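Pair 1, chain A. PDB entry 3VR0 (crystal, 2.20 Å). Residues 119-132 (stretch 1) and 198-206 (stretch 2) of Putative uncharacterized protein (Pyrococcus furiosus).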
# COMPACT_ATOMS: atom_id res chain seq x y z
N HIS A 119 -6.80 8.27 4.60
CA HIS A 119 -7.11 9.34 5.59
C HIS A 119 -7.54 10.61 4.89
O HIS A 119 -8.55 11.18 5.27
CB HIS A 119 -5.91 9.63 6.48
CG HIS A 119 -5.63 8.57 7.51
ND1 HIS A 119 -6.08 8.66 8.80
CD2 HIS A 119 -4.93 7.41 7.43
CE1 HIS A 119 -5.70 7.58 9.48
NE2 HIS A 119 -5.00 6.81 8.67
N PHE A 120 -6.83 11.01 3.81
CA PHE A 120 -7.17 12.23 3.13
C PHE A 120 -8.52 12.08 2.43
O PHE A 120 -9.30 13.02 2.41
CB PHE A 120 -6.11 12.65 2.09
CG PHE A 120 -4.86 13.24 2.71
CD1 PHE A 120 -4.71 14.62 2.82
CD2 PHE A 120 -3.86 12.41 3.21
CE1 PHE A 120 -3.56 15.16 3.42
CE2 PHE A 120 -2.73 12.93 3.81
CZ PHE A 120 -2.58 14.31 3.91
N GLU A 121 -8.75 10.91 1.81
CA GLU A 121 -9.99 10.66 1.14
C GLU A 121 -11.18 10.64 2.10
O GLU A 121 -12.18 11.20 1.77
CB GLU A 121 -9.96 9.31 0.46
CG GLU A 121 -10.84 9.34 -0.72
CD GLU A 121 -11.48 8.03 -0.98
OE1 GLU A 121 -12.17 7.53 -0.07
OE2 GLU A 121 -11.30 7.52 -2.11
N VAL A 122 -11.06 9.97 3.25
CA VAL A 122 -12.16 9.96 4.23
C VAL A 122 -12.42 11.41 4.78
O VAL A 122 -13.56 11.90 4.75
CB VAL A 122 -11.88 8.96 5.38
CG1 VAL A 122 -12.87 9.19 6.61
CG2 VAL A 122 -11.93 7.52 4.88
N ALA A 123 -11.37 12.08 5.25
CA ALA A 123 -11.48 13.48 5.70
C ALA A 123 -12.12 14.43 4.66
O ALA A 123 -12.93 15.29 4.99
CB ALA A 123 -10.11 14.00 6.06
N GLY A 124 -11.69 14.29 3.41
CA GLY A 124 -12.21 15.07 2.32
C GLY A 124 -13.71 14.80 2.10
O GLY A 124 -14.47 15.77 1.93
N LYS A 125 -14.14 13.52 2.11
CA LYS A 125 -15.58 13.21 1.98
C LYS A 125 -16.38 13.78 3.17
O LYS A 125 -17.47 14.30 2.97
CB LYS A 125 -15.86 11.71 1.91
CG LYS A 125 -15.54 11.08 0.55
CD LYS A 125 -16.60 11.43 -0.54
CE LYS A 125 -18.02 11.11 -0.10
NZ LYS A 125 -18.95 11.33 -1.25
N MET A 126 -15.84 13.66 4.38
CA MET A 126 -16.50 14.29 5.55
C MET A 126 -16.66 15.78 5.36
O MET A 126 -17.72 16.32 5.69
CB MET A 126 -15.76 14.07 6.85
CG MET A 126 -15.73 12.65 7.27
SD MET A 126 -14.93 12.49 8.90
CE MET A 126 -15.24 10.73 9.07
N LEU A 127 -15.60 16.44 4.86
CA LEU A 127 -15.71 17.87 4.64
C LEU A 127 -16.72 18.20 3.53
O LEU A 127 -17.41 19.20 3.69
CB LEU A 127 -14.37 18.59 4.39
CG LEU A 127 -13.46 18.48 5.63
CD1 LEU A 127 -12.04 18.74 5.28
CD2 LEU A 127 -13.90 19.36 6.81
N ASP A 128 -16.77 17.43 2.43
CA ASP A 128 -17.72 17.74 1.33
C ASP A 128 -19.15 17.65 1.88
O ASP A 128 -20.02 18.40 1.50
CB ASP A 128 -17.63 16.77 0.13
CG ASP A 128 -16.26 16.82 -0.62
OD1 ASP A 128 -15.49 17.81 -0.51
OD2 ASP A 128 -15.97 15.84 -1.32
N PHE A 129 -19.38 16.68 2.72
CA PHE A 129 -20.71 16.43 3.22
C PHE A 129 -21.17 17.58 4.16
O PHE A 129 -22.25 18.12 4.00
CB PHE A 129 -20.71 15.08 3.93
CG PHE A 129 -22.03 14.75 4.57
CD1 PHE A 129 -23.22 14.72 3.80
CD2 PHE A 129 -22.10 14.52 5.94
CE1 PHE A 129 -24.46 14.42 4.41
CE2 PHE A 129 -23.35 14.20 6.56
CZ PHE A 129 -24.52 14.16 5.80
N VAL A 130 -20.31 17.97 5.09
CA VAL A 130 -20.62 18.94 6.11
C VAL A 130 -20.79 20.37 5.51
O VAL A 130 -21.62 21.17 5.97
CB VAL A 130 -19.56 18.70 7.19
CG1 VAL A 130 -18.56 19.78 7.40
CG2 VAL A 130 -20.05 17.88 8.38
N GLN A 131 -20.03 20.68 4.47
CA GLN A 131 -20.21 21.90 3.72
C GLN A 131 -21.56 21.98 2.97
O GLN A 131 -22.01 23.07 2.67
CB GLN A 131 -19.07 22.13 2.72
CG GLN A 131 -17.72 22.54 3.34
CD GLN A 131 -16.69 22.80 2.23
OE1 GLN A 131 -16.25 21.89 1.53
NE2 GLN A 131 -16.32 24.06 2.07
N GLU A 132 -22.20 20.85 2.67
CA GLU A 132 -23.54 20.94 2.11
C GLU A 132 -24.50 21.63 3.06
O GLU A 132 -25.51 22.12 2.60
CB GLU A 132 -24.09 19.58 1.71
CG GLU A 132 -23.25 18.90 0.63
CD GLU A 132 -23.79 17.54 0.29
OE1 GLU A 132 -24.91 17.14 0.76
OE2 GLU A 132 -23.11 16.87 -0.49
N GLY A 198 -6.62 20.75 8.70
CA GLY A 198 -5.61 21.07 7.63
C GLY A 198 -6.23 21.19 6.27
O GLY A 198 -5.98 22.12 5.53
N ILE A 199 -7.08 20.22 5.94
CA ILE A 199 -7.78 20.25 4.66
C ILE A 199 -8.85 21.31 4.70
O ILE A 199 -9.06 22.03 3.72
CB ILE A 199 -8.40 18.87 4.31
CG1 ILE A 199 -7.29 17.78 4.26
CG2 ILE A 199 -9.12 18.96 2.95
CD1 ILE A 199 -7.83 16.35 4.31
N GLY A 200 -9.54 21.41 5.83
CA GLY A 200 -10.58 22.44 5.93
C GLY A 200 -10.04 23.82 5.62
O GLY A 200 -10.65 24.61 4.88
N LYS A 201 -8.87 24.10 6.15
CA LYS A 201 -8.20 25.40 5.94
C LYS A 201 -7.92 25.72 4.46
O LYS A 201 -8.02 26.88 4.02
CB LYS A 201 -6.90 25.33 6.73
CG LYS A 201 -6.05 26.56 6.65
CD LYS A 201 -4.77 26.23 7.38
CE LYS A 201 -3.90 27.42 7.53
NZ LYS A 201 -3.20 27.14 8.82
N LEU A 202 -7.59 24.70 3.67
CA LEU A 202 -7.45 24.88 2.21
C LEU A 202 -8.75 25.28 1.55
O LEU A 202 -8.75 25.88 0.47
CB LEU A 202 -6.97 23.59 1.53
CG LEU A 202 -5.64 22.92 1.95
CD1 LEU A 202 -5.21 21.91 0.85
CD2 LEU A 202 -4.54 23.96 2.13
N ARG A 203 -9.87 24.90 2.14
CA ARG A 203 -11.17 25.20 1.54
C ARG A 203 -11.77 26.47 2.10
O ARG A 203 -12.86 26.82 1.74
CB ARG A 203 -12.18 24.09 1.82
CG ARG A 203 -11.79 22.81 1.25
CD ARG A 203 -12.77 21.78 1.72
NE ARG A 203 -12.38 20.47 1.23
CZ ARG A 203 -13.25 19.56 0.86
NH1 ARG A 203 -14.56 19.84 0.87
NH2 ARG A 203 -12.82 18.37 0.44
N GLY A 204 -11.09 27.14 3.02
CA GLY A 204 -11.60 28.43 3.52
C GLY A 204 -12.37 28.24 4.80
O GLY A 204 -12.95 29.20 5.30
N MET A 205 -12.35 27.02 5.34
CA MET A 205 -12.92 26.66 6.66
C MET A 205 -11.91 26.93 7.78
O MET A 205 -10.74 27.26 7.53
CB MET A 205 -13.34 25.18 6.67
CG MET A 205 -14.37 24.81 5.57
SD MET A 205 -14.67 23.02 5.51
CE MET A 205 -15.79 22.75 6.92
N PHE A 206 -12.33 26.78 9.03
CA PHE A 206 -11.48 27.22 10.14
C PHE A 206 -11.89 26.52 11.39
O PHE A 206 -13.01 25.96 11.45
CB PHE A 206 -11.53 28.75 10.32
CG PHE A 206 -12.90 29.30 10.73
CD1 PHE A 206 -13.21 29.49 12.07
CD2 PHE A 206 -13.84 29.68 9.76
CE1 PHE A 206 -14.48 30.04 12.45
CE2 PHE A 206 -15.10 30.21 10.13
CZ PHE A 206 -15.41 30.40 11.49

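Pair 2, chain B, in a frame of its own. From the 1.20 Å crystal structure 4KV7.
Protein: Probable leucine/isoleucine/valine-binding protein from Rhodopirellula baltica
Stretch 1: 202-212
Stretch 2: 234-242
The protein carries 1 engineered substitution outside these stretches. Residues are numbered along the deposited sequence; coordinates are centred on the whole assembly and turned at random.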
# COMPACT_ATOMS: atom_id res chain seq x y z
N GLN B 202 -19.61 -3.11 9.17
CA GLN B 202 -20.67 -2.26 9.68
C GLN B 202 -20.63 -0.88 9.04
O GLN B 202 -20.07 0.06 9.59
CB GLN B 202 -20.58 -2.18 11.20
CG GLN B 202 -20.80 -3.53 11.86
CD GLN B 202 -20.55 -3.50 13.35
OE1 GLN B 202 -20.80 -2.49 14.01
NE2 GLN B 202 -20.02 -4.60 13.89
N VAL B 203 -21.22 -0.79 7.85
CA VAL B 203 -21.08 0.41 7.03
C VAL B 203 -22.37 1.22 6.93
O VAL B 203 -22.38 2.30 6.31
CB VAL B 203 -20.60 0.05 5.61
CG1 VAL B 203 -19.30 -0.74 5.68
CG2 VAL B 203 -21.68 -0.72 4.85
N GLU B 204 -23.43 0.73 7.55
CA GLU B 204 -24.74 1.34 7.43
C GLU B 204 -24.79 2.78 7.95
O GLU B 204 -25.36 3.67 7.30
CB GLU B 204 -25.76 0.48 8.18
CG GLU B 204 -25.70 -1.03 7.85
CD GLU B 204 -24.45 -1.74 8.42
OE1 GLU B 204 -24.10 -1.53 9.60
OE2 GLU B 204 -23.81 -2.49 7.65
N ASP B 205 -24.21 3.01 9.12
CA ASP B 205 -24.20 4.35 9.71
C ASP B 205 -23.44 5.33 8.83
O ASP B 205 -23.87 6.47 8.64
CB ASP B 205 -23.59 4.33 11.12
CG ASP B 205 -24.51 3.73 12.16
OD1 ASP B 205 -25.71 3.52 11.86
OD2 ASP B 205 -24.04 3.47 13.28
N GLY B 206 -22.31 4.89 8.29
CA GLY B 206 -21.51 5.73 7.43
C GLY B 206 -22.23 6.10 6.15
O GLY B 206 -22.15 7.24 5.68
N LEU B 207 -22.94 5.14 5.57
CA LEU B 207 -23.73 5.42 4.37
C LEU B 207 -24.82 6.45 4.67
O LEU B 207 -25.04 7.38 3.89
CB LEU B 207 -24.34 4.14 3.80
CG LEU B 207 -25.28 4.36 2.61
CD1 LEU B 207 -24.56 5.03 1.46
CD2 LEU B 207 -25.88 3.03 2.17
N ALA B 208 -25.52 6.28 5.79
CA ALA B 208 -26.59 7.20 6.17
C ALA B 208 -26.06 8.62 6.32
O ALA B 208 -26.71 9.58 5.91
CB ALA B 208 -27.27 6.73 7.44
N ASP B 209 -24.87 8.76 6.90
CA ASP B 209 -24.24 10.08 7.05
C ASP B 209 -23.97 10.74 5.70
O ASP B 209 -24.21 11.93 5.54
CB ASP B 209 -22.95 9.98 7.86
CG ASP B 209 -23.20 9.83 9.35
OD1 ASP B 209 -24.34 10.10 9.79
OD2 ASP B 209 -22.26 9.46 10.08
N LEU B 210 -23.49 9.97 4.73
CA LEU B 210 -23.28 10.52 3.40
C LEU B 210 -24.61 10.91 2.75
O LEU B 210 -24.72 11.98 2.14
CB LEU B 210 -22.55 9.52 2.52
CG LEU B 210 -21.11 9.23 2.96
CD1 LEU B 210 -20.58 8.06 2.15
CD2 LEU B 210 -20.26 10.47 2.77
N LEU B 211 -25.62 10.06 2.89
CA LEU B 211 -26.90 10.26 2.22
C LEU B 211 -27.67 11.48 2.72
O LEU B 211 -28.46 12.07 1.98
CB LEU B 211 -27.77 9.01 2.34
CG LEU B 211 -27.30 7.84 1.48
CD1 LEU B 211 -28.15 6.61 1.71
CD2 LEU B 211 -27.33 8.25 0.03
N MSE B 212 -27.44 11.85 3.98
CA MSE B 212 -28.17 12.98 4.56
C MSE B 212 -27.44 14.31 4.34
O MSE B 212 -27.93 15.36 4.75
CB MSE B 212 -28.40 12.76 6.05
CG MSE B 212 -27.14 12.94 6.88
SE MSE B 212 -27.43 12.74 8.80
CE MSE B 212 -29.28 12.15 8.79
N ARG B 234 -22.39 -1.68 -2.62
CA ARG B 234 -23.61 -2.45 -2.85
C ARG B 234 -24.81 -1.77 -2.20
O ARG B 234 -25.87 -1.65 -2.81
CB ARG B 234 -23.48 -3.87 -2.29
CG ARG B 234 -22.65 -4.80 -3.15
CD ARG B 234 -22.81 -6.25 -2.73
NE ARG B 234 -21.93 -7.13 -3.49
CZ ARG B 234 -22.23 -7.66 -4.67
NH1 ARG B 234 -23.40 -7.39 -5.25
NH2 ARG B 234 -21.35 -8.44 -5.29
N MSE B 235 -24.63 -1.33 -0.96
CA MSE B 235 -25.71 -0.71 -0.21
C MSE B 235 -26.09 0.66 -0.74
O MSE B 235 -27.26 1.04 -0.74
CB MSE B 235 -25.35 -0.61 1.26
CG MSE B 235 -25.38 -1.95 1.94
SE MSE B 235 -25.28 -1.82 3.87
CE MSE B 235 -25.96 -0.05 4.10
N ALA B 236 -25.09 1.42 -1.19
CA ALA B 236 -25.35 2.71 -1.80
C ALA B 236 -26.28 2.52 -3.00
O ALA B 236 -27.29 3.19 -3.12
CB ALA B 236 -24.05 3.35 -2.23
N ARG B 237 -25.93 1.57 -3.87
CA ARG B 237 -26.71 1.36 -5.09
C ARG B 237 -28.13 0.86 -4.76
O ARG B 237 -29.09 1.21 -5.46
CB ARG B 237 -25.95 0.45 -6.07
CG ARG B 237 -24.54 0.97 -6.43
CD ARG B 237 -24.01 0.41 -7.77
NE ARG B 237 -22.55 0.52 -7.89
CZ ARG B 237 -21.90 1.60 -8.33
NH1 ARG B 237 -20.58 1.59 -8.41
NH2 ARG B 237 -22.58 2.69 -8.67
N MSE B 238 -28.27 0.09 -3.68
CA MSE B 238 -29.59 -0.35 -3.21
C MSE B 238 -30.39 0.81 -2.63
O MSE B 238 -31.62 0.80 -2.67
CB MSE B 238 -29.44 -1.45 -2.15
CG MSE B 238 -28.77 -2.73 -2.64
SE MSE B 238 -29.90 -3.85 -3.75
CE MSE B 238 -31.30 -4.21 -2.45
N ASN B 239 -29.69 1.79 -2.08
CA ASN B 239 -30.31 2.97 -1.48
C ASN B 239 -30.44 4.14 -2.45
O ASN B 239 -30.58 5.30 -2.02
CB ASN B 239 -29.54 3.43 -0.23
CG ASN B 239 -29.89 2.62 1.01
OD1 ASN B 239 -29.29 1.58 1.28
ND2 ASN B 239 -30.87 3.10 1.76
N ASN B 240 -30.36 3.85 -3.74
CA ASN B 240 -30.59 4.84 -4.79
C ASN B 240 -29.52 5.94 -4.82
O ASN B 240 -29.82 7.10 -5.09
CB ASN B 240 -32.00 5.44 -4.65
CG ASN B 240 -32.47 6.17 -5.89
OD1 ASN B 240 -31.90 5.99 -6.97
ND2 ASN B 240 -33.50 7.00 -5.75
N PHE B 241 -28.28 5.55 -4.56
CA PHE B 241 -27.17 6.50 -4.49
C PHE B 241 -26.01 6.01 -5.34
O PHE B 241 -25.41 4.98 -5.04
CB PHE B 241 -26.73 6.65 -3.03
CG PHE B 241 -25.60 7.62 -2.82
CD1 PHE B 241 -25.64 8.90 -3.34
CD2 PHE B 241 -24.51 7.25 -2.05
CE1 PHE B 241 -24.60 9.79 -3.12
CE2 PHE B 241 -23.47 8.13 -1.83
CZ PHE B 241 -23.52 9.40 -2.36
N ASN B 242 -25.67 6.76 -6.39
CA ASN B 242 -24.63 6.35 -7.33
C ASN B 242 -23.62 7.45 -7.65
O ASN B 242 -23.52 7.90 -8.79
CB ASN B 242 -25.27 5.82 -8.62
CG ASN B 242 -26.10 4.57 -8.40
OD1 ASN B 242 -25.56 3.46 -8.36
ND2 ASN B 242 -27.41 4.74 -8.27

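The sharpest difference lies at one matched position, A:Arg203 and B:Asn239. In pair 1 the arginine ties the two stretches together with charge: NH1 and NH2 of A:Arg203 both donate to OD1 of A:Asp128, at 2.6 and 2.9 Å, in a salt bridge, and NH1 of A:Arg203 also donates to OE1 of A:Gln131 at 2.7 Å. Both acceptors sit at the edge of the guanidinium, near its plane, while CB of A:Leu127 lies over one face. Pair 2 has no hydrogen bond between its stretches. B:Asn239 meets the other stretch through packing, its CB 4.0 Å from CD1 of B:Leu211; the counterparts of A:Asp128 and A:Gln131 are B:Ala208 and B:Leu211, which carry no polar side-chain group.

Beneath this difference runs one backbone. Fourteen central residues superpose at 0.7 Å, and the helices cross at -51° in pair 1 and -47° in pair 2, with axes 10.2 and 10.6 Å apart at closest approach. In each, the second helix ends and the chain turns to send one more side chain back toward the first. The turn residue has positive phi in both, 96° at A:Gly204 and 67° at B:Asn240. The backbone bond that spans the turn is kept as well: N of A:Met205 to O of A:Gly200 is 3.0 Å, and N of B:Phe241 to O of B:Ala236 is 2.9 Å.

The constant element is a leucine, A:Leu127 matching B:Leu207, packed against a small residue, A:Gly200 or B:Ala236. CD1 of A:Leu127 comes within 3.7 Å of N of A:Gly200; CD2 of B:Leu207 lies 3.8 Å from N of B:Ala236.

A:Ile199 and its counterpart, selenomethionine B:Met235, both press on that leucine and on the position shared by A:Ala123 and B:Val203. A:Ile199 sets CG2 3.7 Å from CD1 of A:Leu127 and CD1 3.7 Å from CB of A:Ala123. B:Met235 places CE 3.6 Å from CD2 of B:Leu207 and SE 3.9 Å from CG2 of B:Val203.

After the turn, A:Met205 matches B:Phe241. The flexible thioether puts CE 3.9 Å from CD2 of A:Leu127 and SD 3.8 Å from CG of A:Gln131. The phenyl ring instead offers a face to B:Leu211, whose CD2 stands 3.8 Å from the B:Phe241 ring centroid in a CH-pi contact.

The rule to read is economical: both contacts hold the leucine, the small residue against which it packs and the positive-phi turn, while the A:Arg203/B:Asn239 position carries either a salt bridge or packing, and the position after the turn either a thioether or a ring under a methyl.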